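Local coordinates for protein ppBat (Bacteroides thetaiotaomicron VPI-5482, PDB 3CNE) that binds flavins such as lumichrome, riboflavin, FMN and FAD as a homodimer, and may serve as a flavin store, at residues 4-10 with 31-37. Numbering follows the deposited sequence.
Sequences KVAVLAV and SYKVFAV
Six backbone hydrogen bonds join Val-5, Val-7 and Ala-9 of strand 4-9 to Ser-31, Lys-33, Phe-35 and Val-37 of 31-37, in parallel register. They straighten along the pair: Val-5 N to Ser-31 O is bent to 148° at the hydrogen, whereas Val-37 N reaches Ala-9 O at 2.7 Å and 176°. Several carbonyls also take a CA-H contact, the shortest from Tyr-32 CA to Val-5 O at 3.2 Å.

Apolar packing follows on both faces. On the one bearing Val-7, its CB lies 4.1 Å from Val-34 CG2, while Val-34 CG1 reaches on to Ala-9 CB; Leu-18 and Phe-25 of helix 15-27 pack on Val-7. Tyr-32 meets Val-5 CB and Val-7 CG2 through its CB, and chi1 of 65° swings the ring off strand 4-9, toward Leu-22. On the other face Phe-35 turns its ring back along the strand, setting CE2 3.9 Å from Ala-6 CB, and Leu-8 CD2 meets Phe-35 CB. At the C-terminal end Val-10 and Val-37 lie side by side, pointing the same way, Val-10 CG1 3.9 Å from Val-37 CB.

With helix 15-27 as the crossover, this is a beta-alpha-beta unit of the DJ-1/PfpI sheet; its facing N-H and C=O groups pair between mostly apolar side chains from Val-7 onward, while Lys-4, Ser-31 and Lys-33 mark the more exposed end.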
loop_
_atom_site.group_PDB
_atom_site.type_symbol
_atom_site.label_atom_id
_atom_site.label_comp_id
_atom_site.label_asym_id
_atom_site.label_seq_id
_atom_site.Cartn_x
_atom_site.Cartn_y
_atom_site.Cartn_z
ATOM N N LYS A 4 8.129 -15.091 13.176
ATOM C CA LYS A 4 8.387 -13.656 13.152
ATOM C C LYS A 4 9.044 -13.261 11.821
ATOM O O LYS A 4 9.915 -13.965 11.343
ATOM C CB LYS A 4 9.246 -13.257 14.344
ATOM C CG LYS A 4 8.668 -13.743 15.668
ATOM C CD LYS A 4 9.278 -13.029 16.863
ATOM C CE LYS A 4 8.802 -13.664 18.177
ATOM N NZ LYS A 4 9.286 -12.872 19.358
ATOM N N VAL A 5 8.592 -12.151 11.236
ATOM C CA VAL A 5 9.059 -11.696 9.920
ATOM C C VAL A 5 9.832 -10.403 10.091
ATOM O O VAL A 5 9.345 -9.459 10.725
ATOM C CB VAL A 5 7.859 -11.415 8.934
ATOM C CG1 VAL A 5 8.359 -11.090 7.552
ATOM C CG2 VAL A 5 6.898 -12.602 8.882
ATOM N N ALA A 6 11.039 -10.346 9.544
ATOM C CA ALA A 6 11.715 -9.070 9.425
ATOM C C ALA A 6 11.395 -8.517 8.051
ATOM O O ALA A 6 11.709 -9.129 7.022
ATOM C CB ALA A 6 13.232 -9.217 9.626
ATOM N N VAL A 7 10.741 -7.354 8.041
ATOM C CA VAL A 7 10.423 -6.657 6.817
ATOM C C VAL A 7 11.450 -5.545 6.553
ATOM O O VAL A 7 11.663 -4.671 7.397
ATOM C CB VAL A 7 8.998 -6.067 6.884
ATOM C CG1 VAL A 7 8.633 -5.391 5.570
ATOM C CG2 VAL A 7 7.989 -7.193 7.202
ATOM N N LEU A 8 12.052 -5.565 5.362
ATOM C CA LEU A 8 13.012 -4.529 4.985
ATOM C C LEU A 8 12.381 -3.566 4.014
ATOM O O LEU A 8 11.938 -3.977 2.928
ATOM C CB LEU A 8 14.257 -5.151 4.364
ATOM C CG LEU A 8 14.944 -6.313 5.087
ATOM C CD1 LEU A 8 16.184 -6.740 4.292
ATOM C CD2 LEU A 8 15.338 -5.949 6.511
ATOM N N ALA A 9 12.329 -2.296 4.420
ATOM C CA ALA A 9 11.770 -1.226 3.603
ATOM C C ALA A 9 12.881 -0.295 3.115
ATOM O O ALA A 9 13.608 0.293 3.926
ATOM C CB ALA A 9 10.695 -0.449 4.392
ATOM N N VAL A 10 13.074 -0.222 1.798
ATOM C CA VAL A 10 14.119 0.636 1.276
ATOM C C VAL A 10 13.580 2.078 1.243
ATOM O O VAL A 10 12.442 2.308 1.589
ATOM C CB VAL A 10 14.609 0.183 -0.100
ATOM C CG1 VAL A 10 15.423 -1.136 0.062
ATOM C CG2 VAL A 10 13.428 0.041 -1.122
ATOM N N SER A 31 3.430 -12.107 13.260
ATOM C CA SER A 31 4.262 -11.092 13.862
ATOM C C SER A 31 5.323 -10.569 12.886
ATOM O O SER A 31 5.975 -11.353 12.204
ATOM C CB SER A 31 4.956 -11.693 15.092
ATOM O OG SER A 31 5.800 -10.730 15.678
ATOM N N TYR A 32 5.533 -9.256 12.867
ATOM C CA TYR A 32 6.542 -8.659 12.002
ATOM C C TYR A 32 7.108 -7.391 12.600
ATOM O O TYR A 32 6.475 -6.779 13.433
ATOM C CB TYR A 32 5.967 -8.384 10.609
ATOM C CG TYR A 32 4.863 -7.336 10.611
ATOM C CD1 TYR A 32 5.157 -5.981 10.524
ATOM C CD2 TYR A 32 3.533 -7.717 10.754
ATOM C CE1 TYR A 32 4.138 -5.017 10.555
ATOM C CE2 TYR A 32 2.511 -6.786 10.770
ATOM C CZ TYR A 32 2.814 -5.446 10.679
ATOM O OH TYR A 32 1.775 -4.550 10.714
ATOM N N LYS A 33 8.300 -7.004 12.147
ATOM C CA LYS A 33 8.949 -5.754 12.536
ATOM C C LYS A 33 9.545 -5.178 11.271
ATOM O O LYS A 33 10.127 -5.916 10.487
ATOM C CB LYS A 33 10.048 -6.031 13.556
ATOM C CG LYS A 33 10.794 -4.797 14.028
ATOM C CD LYS A 33 11.687 -5.115 15.218
ATOM C CE LYS A 33 12.507 -3.887 15.576
ATOM N NZ LYS A 33 13.395 -4.090 16.792
ATOM N N VAL A 34 9.367 -3.873 11.060
ATOM C CA VAL A 34 9.751 -3.227 9.814
ATOM C C VAL A 34 11.032 -2.412 10.042
ATOM O O VAL A 34 11.059 -1.520 10.909
ATOM C CB VAL A 34 8.598 -2.320 9.222
ATOM C CG1 VAL A 34 8.995 -1.801 7.839
ATOM C CG2 VAL A 34 7.251 -3.085 9.128
ATOM N N PHE A 35 12.049 -2.706 9.227
ATOM C CA PHE A 35 13.384 -2.101 9.308
ATOM C C PHE A 35 13.642 -1.255 8.098
ATOM O O PHE A 35 13.548 -1.736 6.956
ATOM C CB PHE A 35 14.512 -3.175 9.393
ATOM C CG PHE A 35 14.459 -4.043 10.614
ATOM C CD1 PHE A 35 15.268 -3.761 11.723
ATOM C CD2 PHE A 35 13.629 -5.165 10.654
ATOM C CE1 PHE A 35 15.227 -4.573 12.871
ATOM C CE2 PHE A 35 13.580 -5.984 11.773
ATOM C CZ PHE A 35 14.407 -5.697 12.899
ATOM N N ALA A 36 13.989 0.008 8.335
ATOM C CA ALA A 36 14.391 0.889 7.248
ATOM C C ALA A 36 15.774 0.543 6.728
ATOM O O ALA A 36 16.718 0.436 7.495
ATOM C CB ALA A 36 14.348 2.365 7.693
ATOM N N VAL A 37 15.898 0.376 5.414
ATOM C CA VAL A 37 17.206 0.289 4.801
ATOM C C VAL A 37 17.656 1.731 4.562
ATOM O O VAL A 37 17.657 2.234 3.427
ATOM C CB VAL A 37 17.188 -0.478 3.485
ATOM C CG1 VAL A 37 18.613 -0.590 2.928
ATOM C CG2 VAL A 37 16.624 -1.897 3.740
#